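Local coordinates for hypothetical protein Atu0120 (PDB 2I6H) that is of unknown function but belongs to the DUF924 family of bacterial proteins and folds into a mainly helical chain, without strands, that carries bound calcium, at residues A32-F37 with M87-Q92; E78-S83 with D124-E129. One frame throughout, in Å; residues are numbered along the deposited sequence.

Contact 1 of 2, residues A32-F37 with M87-Q92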
ATOM      1  N   ALA A  32      14.388  22.437   1.662  1.00 11.46           N
ATOM      2  CA  ALA A  32      14.375  21.782   2.978  1.00 11.86           C
ATOM      3  C   ALA A  32      12.995  21.925   3.638  1.00 12.65           C
ATOM      4  O   ALA A  32      12.508  20.995   4.293  1.00 12.31           O
ATOM      5  CB  ALA A  32      15.467  22.357   3.879  1.00 12.83           C
ATOM      6  N   ASP A  33      12.399  23.101   3.504  1.00 12.19           N
ATOM      7  CA  ASP A  33      11.016  23.324   3.995  1.00 13.07           C
ATOM      8  C   ASP A  33      10.034  22.338   3.393  1.00 11.83           C
ATOM      9  O   ASP A  33       9.140  21.868   4.101  1.00 11.41           O
ATOM     10  CB  ASP A  33      10.513  24.756   3.690  1.00 13.12           C
ATOM     11  CG  ASP A  33      11.228  25.840   4.506  1.00 16.91           C
ATOM     12  OD1 ASP A  33      11.950  25.503   5.466  1.00 17.38           O
ATOM     13  OD2 ASP A  33      11.040  27.044   4.165  1.00 20.62           O
ATOM     14  N   ILE A  34      10.134  22.077   2.077  1.00 10.80           N
ATOM     15  CA  ILE A  34       9.175  21.184   1.401  1.00 10.20           C
ATOM     16  C   ILE A  34       9.332  19.784   2.003  1.00 10.05           C
ATOM     17  O   ILE A  34       8.339  19.113   2.361  1.00 10.26           O
ATOM     18  CB  ILE A  34       9.395  21.195  -0.142  1.00  9.64           C
ATOM     19  CG1 ILE A  34       8.925  22.556  -0.701  1.00  9.88           C
ATOM     20  CG2 ILE A  34       8.713  20.000  -0.805  1.00 10.73           C
ATOM     21  CD1 ILE A  34       9.530  22.871  -2.096  1.00 10.54           C
ATOM     22  N   VAL A  35      10.584  19.350   2.111  1.00 10.42           N
ATOM     23  CA  VAL A  35      10.864  18.010   2.616  1.00 11.64           C
ATOM     24  C   VAL A  35      10.404  17.884   4.078  1.00 12.38           C
ATOM     25  O   VAL A  35       9.721  16.905   4.438  1.00 12.99           O
ATOM     26  CB  VAL A  35      12.354  17.612   2.421  1.00 11.82           C
ATOM     27  CG1 VAL A  35      12.633  16.232   3.108  1.00 15.73           C
ATOM     28  CG2 VAL A  35      12.688  17.532   0.885  1.00 11.35           C
ATOM     29  N   ASP A  36      10.728  18.888   4.896  1.00 11.72           N
ATOM     30  CA  ASP A  36      10.263  18.928   6.310  1.00 12.03           C
ATOM     31  C   ASP A  36       8.724  18.824   6.413  1.00 11.59           C
ATOM     32  O   ASP A  36       8.180  18.096   7.234  1.00 10.84           O
ATOM     33  CB  ASP A  36      10.719  20.229   6.964  1.00 12.58           C
ATOM     34  CG  ASP A  36      12.166  20.196   7.394  1.00 17.98           C
ATOM     35  OD1 ASP A  36      12.801  19.118   7.290  1.00 22.39           O
ATOM     36  OD2 ASP A  36      12.654  21.252   7.837  1.00 21.92           O
ATOM     37  N   PHE A  37       8.037  19.615   5.601  1.00 11.00           N
ATOM     38  CA  PHE A  37       6.571  19.570   5.528  1.00 10.28           C
ATOM     39  C   PHE A  37       6.070  18.134   5.199  1.00 10.82           C
ATOM     40  O   PHE A  37       5.140  17.624   5.829  1.00 10.03           O
ATOM     41  CB  PHE A  37       6.113  20.555   4.447  1.00 10.71           C
ATOM     42  CG  PHE A  37       4.662  20.381   4.019  1.00  8.31           C
ATOM     43  CD1 PHE A  37       3.629  21.064   4.664  1.00 11.22           C
ATOM     44  CD2 PHE A  37       4.337  19.560   2.935  1.00  9.45           C
ATOM     45  CE1 PHE A  37       2.288  20.898   4.242  1.00 12.37           C
ATOM     46  CE2 PHE A  37       2.990  19.387   2.520  1.00 11.42           C
ATOM     47  CZ  PHE A  37       1.987  20.057   3.171  1.00 10.92           C
HETATM   48  N   MSE A  87      10.428  16.127  -6.817  1.00  8.30           N
HETATM   49  CA  MSE A  87       9.447  15.061  -7.042  1.00  9.50           C
HETATM   50  C   MSE A  87       8.112  15.471  -6.396  1.00  9.58           C
HETATM   51  O   MSE A  87       7.028  15.333  -6.996  1.00 10.38           O
HETATM   52  CB  MSE A  87       9.887  13.744  -6.380  1.00 10.38           C
HETATM   53  CG  MSE A  87      11.191  13.194  -6.791  1.00 10.59           C
HETATM   54 SE   MSE A  87      11.203  12.771  -8.748  0.90 18.90          SE
HETATM   55  CE  MSE A  87      12.115  14.349  -9.342  1.00 15.87           C
ATOM     56  N   LEU A  88       8.202  15.997  -5.180  1.00  9.15           N
ATOM     57  CA  LEU A  88       7.015  16.367  -4.397  1.00  9.34           C
ATOM     58  C   LEU A  88       6.292  17.515  -5.075  1.00 10.84           C
ATOM     59  O   LEU A  88       5.047  17.530  -5.159  1.00 10.32           O
ATOM     60  CB  LEU A  88       7.423  16.726  -2.980  1.00 10.59           C
ATOM     61  CG  LEU A  88       8.019  15.544  -2.222  1.00  9.42           C
ATOM     62  CD1 LEU A  88       8.410  16.055  -0.819  1.00 10.06           C
ATOM     63  CD2 LEU A  88       7.069  14.343  -2.140  1.00 10.72           C
ATOM     64  N   LEU A  89       7.047  18.462  -5.620  1.00  9.98           N
ATOM     65  CA  LEU A  89       6.404  19.575  -6.349  1.00  9.68           C
ATOM     66  C   LEU A  89       5.804  19.203  -7.719  1.00 10.36           C
ATOM     67  O   LEU A  89       4.770  19.776  -8.133  1.00 11.06           O
ATOM     68  CB  LEU A  89       7.431  20.664  -6.580  1.00 10.36           C
ATOM     69  CG  LEU A  89       7.891  21.389  -5.305  1.00  8.75           C
ATOM     70  CD1 LEU A  89       8.985  22.358  -5.703  1.00 12.19           C
ATOM     71  CD2 LEU A  89       6.669  22.158  -4.646  1.00  8.23           C
ATOM     72  N   LEU A  90       6.457  18.276  -8.436  1.00  9.54           N
ATOM     73  CA  LEU A  90       6.110  18.048  -9.852  1.00  9.73           C
ATOM     74  C   LEU A  90       5.288  16.788 -10.113  1.00  9.02           C
ATOM     75  O   LEU A  90       4.604  16.698 -11.148  1.00  9.17           O
ATOM     76  CB  LEU A  90       7.348  18.065 -10.746  1.00  9.42           C
ATOM     77  CG  LEU A  90       8.084  19.417 -10.755  1.00 10.95           C
ATOM     78  CD1 LEU A  90       9.392  19.260 -11.462  1.00 12.22           C
ATOM     79  CD2 LEU A  90       7.198  20.530 -11.417  1.00 10.59           C
ATOM     80  N   ASP A  91       5.315  15.858  -9.157  1.00  8.17           N
ATOM     81  CA  ASP A  91       4.547  14.626  -9.227  1.00  9.63           C
ATOM     82  C   ASP A  91       3.424  14.566  -8.182  1.00 10.44           C
ATOM     83  O   ASP A  91       2.306  14.142  -8.501  1.00 10.48           O
ATOM     84  CB  ASP A  91       5.491  13.403  -9.072  1.00 10.32           C
ATOM     85  CG  ASP A  91       4.727  12.065  -9.169  1.00 11.68           C
ATOM     86  OD1 ASP A  91       4.368  11.643 -10.305  1.00 11.60           O
ATOM     87  OD2 ASP A  91       4.465  11.475  -8.093  1.00 10.26           O
ATOM     88  N   GLN A  92       3.724  14.953  -6.942  1.00  9.89           N
ATOM     89  CA  GLN A  92       2.704  14.882  -5.885  1.00 10.54           C
ATOM     90  C   GLN A  92       1.760  16.083  -5.825  1.00  9.65           C
ATOM     91  O   GLN A  92       0.518  15.922  -5.867  1.00  9.83           O
ATOM     92  CB  GLN A  92       3.361  14.655  -4.522  1.00  9.47           C
ATOM     93  CG  GLN A  92       4.035  13.302  -4.424  1.00  9.52           C
ATOM     94  CD  GLN A  92       3.025  12.196  -4.473  1.00 11.39           C
ATOM     95  OE1 GLN A  92       2.260  12.016  -3.535  1.00 11.03           O
ATOM     96  NE2 GLN A  92       2.992  11.447  -5.604  1.00 11.81           N
TER

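Contact 2 of 2, residues E78-S83 with D124-E129. With CA (calcium ion), chain C.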
ATOM      1  N   GLU A  78      21.181  18.972  -7.749  1.00 10.29           N
ATOM      2  CA  GLU A  78      22.493  18.759  -7.110  1.00 11.49           C
ATOM      3  C   GLU A  78      22.422  17.977  -5.771  1.00 11.10           C
ATOM      4  O   GLU A  78      23.410  17.304  -5.386  1.00 11.71           O
ATOM      5  CB  GLU A  78      23.197  20.112  -6.925  1.00 10.35           C
ATOM      6  CG  GLU A  78      24.563  19.954  -6.320  1.00 13.56           C
ATOM      7  CD  GLU A  78      25.342  21.283  -6.189  1.00 13.52           C
ATOM      8  OE1 GLU A  78      24.949  22.327  -6.741  1.00 11.72           O
ATOM      9  OE2 GLU A  78      26.390  21.249  -5.500  1.00 12.53           O
ATOM     10  N   GLY A  79      21.287  18.078  -5.059  1.00 10.60           N
ATOM     11  CA  GLY A  79      21.138  17.492  -3.703  1.00 10.46           C
ATOM     12  C   GLY A  79      20.092  16.376  -3.691  1.00 11.16           C
ATOM     13  O   GLY A  79      19.125  16.424  -4.459  1.00  9.83           O
ATOM     14  N   ALA A  80      20.280  15.382  -2.831  1.00  9.32           N
ATOM     15  CA  ALA A  80      19.322  14.287  -2.765  1.00 10.72           C
ATOM     16  C   ALA A  80      17.969  14.757  -2.232  1.00 10.61           C
ATOM     17  O   ALA A  80      16.930  14.492  -2.869  1.00 10.71           O
ATOM     18  CB  ALA A  80      19.869  13.094  -1.917  1.00 10.12           C
ATOM     19  N   GLU A  81      17.947  15.424  -1.067  1.00 10.03           N
ATOM     20  CA  GLU A  81      16.651  15.869  -0.537  1.00 11.07           C
ATOM     21  C   GLU A  81      16.024  16.999  -1.365  1.00  9.83           C
ATOM     22  O   GLU A  81      14.822  17.068  -1.493  1.00 10.16           O
ATOM     23  CB  GLU A  81      16.727  16.230   0.949  1.00 11.76           C
ATOM     24  CG  GLU A  81      17.023  14.957   1.792  1.00 16.84           C
ATOM     25  CD  GLU A  81      16.660  15.092   3.281  1.00 22.18           C
ATOM     26  OE1 GLU A  81      16.743  16.221   3.790  1.00 20.68           O
ATOM     27  OE2 GLU A  81      16.265  14.071   3.906  1.00 24.07           O
ATOM     28  N   SER A  82      16.850  17.870  -1.949  1.00  9.48           N
ATOM     29  CA  SER A  82      16.291  18.890  -2.837  1.00  9.01           C
ATOM     30  C   SER A  82      15.707  18.244  -4.104  1.00  9.29           C
ATOM     31  O   SER A  82      14.701  18.725  -4.642  1.00  9.05           O
ATOM     32  CB  SER A  82      17.311  20.018  -3.164  1.00  9.37           C
ATOM     33  OG  SER A  82      18.508  19.484  -3.696  1.00  9.36           O
ATOM     34  N   SER A  83      16.296  17.142  -4.564  1.00  9.32           N
ATOM     35  CA  SER A  83      15.693  16.425  -5.708  1.00  9.68           C
ATOM     36  C   SER A  83      14.376  15.764  -5.281  1.00  9.97           C
ATOM     37  O   SER A  83      13.426  15.761  -6.041  1.00  8.89           O
ATOM     38  CB  SER A  83      16.617  15.366  -6.297  1.00  9.96           C
ATOM     39  OG  SER A  83      17.705  15.969  -6.988  1.00  9.83           O
ATOM     40  N   ASP A 124      18.025   8.583  -4.940  1.00 11.97           N
ATOM     41  CA  ASP A 124      16.972   7.731  -4.353  1.00 11.92           C
ATOM     42  C   ASP A 124      17.576   6.849  -3.247  1.00 13.20           C
ATOM     43  O   ASP A 124      16.928   6.575  -2.228  1.00 13.38           O
ATOM     44  CB  ASP A 124      16.304   6.849  -5.413  1.00 12.46           C
ATOM     45  CG  ASP A 124      17.286   5.939  -6.171  1.00 12.69           C
ATOM     46  OD1 ASP A 124      18.403   6.401  -6.556  1.00 12.77           O
ATOM     47  OD2 ASP A 124      16.913   4.751  -6.403  1.00 14.25           O
ATOM     48  N   GLN A 125      18.825   6.433  -3.458  1.00 12.89           N
ATOM     49  CA  GLN A 125      19.513   5.577  -2.469  1.00 13.99           C
ATOM     50  C   GLN A 125      19.987   6.396  -1.288  1.00 14.78           C
ATOM     51  O   GLN A 125      20.296   5.819  -0.231  1.00 15.13           O
ATOM     52  CB  GLN A 125      20.698   4.848  -3.117  1.00 14.93           C
ATOM     53  CG  GLN A 125      20.239   3.804  -4.146  1.00 17.20           C
ATOM     54  CD  GLN A 125      19.276   2.766  -3.557  1.00 20.88           C
ATOM     55  OE1 GLN A 125      19.597   2.059  -2.583  1.00 22.60           O
ATOM     56  NE2 GLN A 125      18.094   2.665  -4.146  1.00 22.21           N
ATOM     57  N   ALA A 126      20.058   7.718  -1.455  1.00 14.17           N
ATOM     58  CA  ALA A 126      20.575   8.611  -0.407  1.00 15.24           C
ATOM     59  C   ALA A 126      19.493   9.060   0.565  1.00 16.27           C
ATOM     60  O   ALA A 126      19.828   9.459   1.675  1.00 17.97           O
ATOM     61  CB  ALA A 126      21.313   9.818  -0.995  1.00 14.81           C
ATOM     62  N   VAL A 127      18.212   8.957   0.194  1.00 15.26           N
ATOM     63  CA  VAL A 127      17.124   9.293   1.154  1.00 14.54           C
ATOM     64  C   VAL A 127      16.686   8.012   1.889  1.00 14.80           C
ATOM     65  O   VAL A 127      17.037   6.893   1.482  1.00 14.53           O
ATOM     66  CB  VAL A 127      15.926   9.992   0.419  1.00 14.53           C
ATOM     67  CG1 VAL A 127      16.434  11.189  -0.425  1.00 14.98           C
ATOM     68  CG2 VAL A 127      15.179   8.994  -0.472  1.00 13.54           C
ATOM     69  N   SER A 128      15.917   8.166   2.962  1.00 15.21           N
ATOM     70  CA  SER A 128      15.434   7.020   3.711  1.00 16.54           C
ATOM     71  C   SER A 128      14.529   6.120   2.878  1.00 16.18           C
ATOM     72  O   SER A 128      13.913   6.527   1.886  1.00 14.01           O
ATOM     73  CB  SER A 128      14.697   7.471   4.978  1.00 16.70           C
ATOM     74  OG  SER A 128      13.560   8.207   4.596  1.00 20.87           O
ATOM     75  N   GLU A 129      14.435   4.883   3.318  1.00 16.05           N
ATOM     76  CA  GLU A 129      13.657   3.895   2.605  1.00 17.55           C
ATOM     77  C   GLU A 129      12.197   4.343   2.428  1.00 15.99           C
ATOM     78  O   GLU A 129      11.653   4.156   1.352  1.00 16.61           O
ATOM     79  CB  GLU A 129      13.752   2.534   3.314  1.00 18.52           C
ATOM     80  CG  GLU A 129      13.243   1.414   2.463  1.00 20.96           C
ATOM     81  CD  GLU A 129      13.350   0.042   3.139  1.00 21.95           C
ATOM     82  OE1 GLU A 129      13.670  -0.010   4.350  1.00 26.76           O
ATOM     83  OE2 GLU A 129      13.090  -0.955   2.426  1.00 26.72           O
TER
HETATM   84 CA    CA C 501      26.840  23.637  -5.679  1.00 15.96          CA
HETATM   85  O   HOH W   1      15.909  11.070   4.053  1.00 20.78           O
HETATM   86  O   HOH W   2      25.209  23.927  -3.829  1.00 19.57           O

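Contact 1 of 2, residues A32-F37 with M87-Q92
Ile34 bridges two side chains of the facing helix, Leu88 and Leu89, in the all-helical core of this DUF924 protein, where helix 29-41 packs on helix 80-97. The backbones come nearest at Ile34 and Leu88, whose CA atoms are 7.8 Å apart, and the CB of Ile34 points at the other helix. From that CB the side chain forks. The CG2 branch lies anti to the backbone N and rests against Leu88 CB, at 4.1 Å, and Leu88 CD1, at 4.0 Å, the two side chains lying alongside each other and running antiparallel. The CG1 branch, set beside the backbone N (chi1 -71°), runs on through an extended second torsion (chi2 160°) to CD1, which rests against the isobutyl end of Leu89, the Ile34 and Leu89 side chains being nearly perpendicular. All three residues are buried, and the contact is purely apolar. Phe61 and Ala64 of helix 51-69 border it, as does Trp76, which touches both Ile34 and Leu89. The terminal methyl of Ile34 is held by the whole fork of Leu89: its CD1 lies 3.9 Å from both CG and CD2 of Leu89 and 3.7 Å from Leu89 CD1.

Contact 2 of 2, residues E78-S83 with D124-E129
Ala80 and Ala126 face each other with their methyl groups, CB to CB at 3.7 Å, where the first turn of helix 80-97 meets the short, weakly bonded helical turn around residues 123-126 in this all-helical fold. Both CB atoms point across the contact, and the small side chains let the backbones approach to 6.3 Å between the two CA atoms. Val127 also points across. Its chi1 of -52° sets CG1 beside the backbone N, and this branch packs against the start of the longer helix, 4.2 Å from Ala80 CB and 4.1 Å from Ala80 O. Glu81 is turned differently: its CB does not aim at the other segment, but its CG still comes to 4.4 Å from Val127 CG1, a loose contact. The carboxylate beyond has two partners, because OE2 forms a salt bridge with Lys39 and also accepts a hydrogen bond from a water, 3.0 Å away, that in turn accepts one from Ser128 N. A polar bridge thus runs along the exposed margin of the apolar patch, while Phe135 also touches the buried side chain of Val127.

Gly79 occupies the N-cap position, and its O receives the Ser83 N-H, closing the first helical turn. Just before it, Glu78 reaches out with an extended chain, CG anti to the backbone N (chi1 -178°). Its carboxylate grips a calcium ion in bidentate fashion, OE1 at 2.5 Å and OE2 at 2.4 Å from the metal, which also binds a water.

Overall arrangement
Helix 80-97 belongs to both contacts: its first turn meets residues 124-129 in contact 2, and its middle packs against residues 32-37 in contact 1. The two centres lie 12 Å apart and the segments alternate along the chain, so the two pairings cross in sequence order. They also touch directly, Val35 CG2 of helix 29-41 packing on Glu81 O at 3.2 Å. Burial differs with position: contact 1, wholly buried, is centred about 10 Å from the centre of the chain, and the partly buried contact 2 about 15 Å from it. A calcium ion is bound at the Glu78 end of contact 2; another lies about 14 Å from the Val127 side chain.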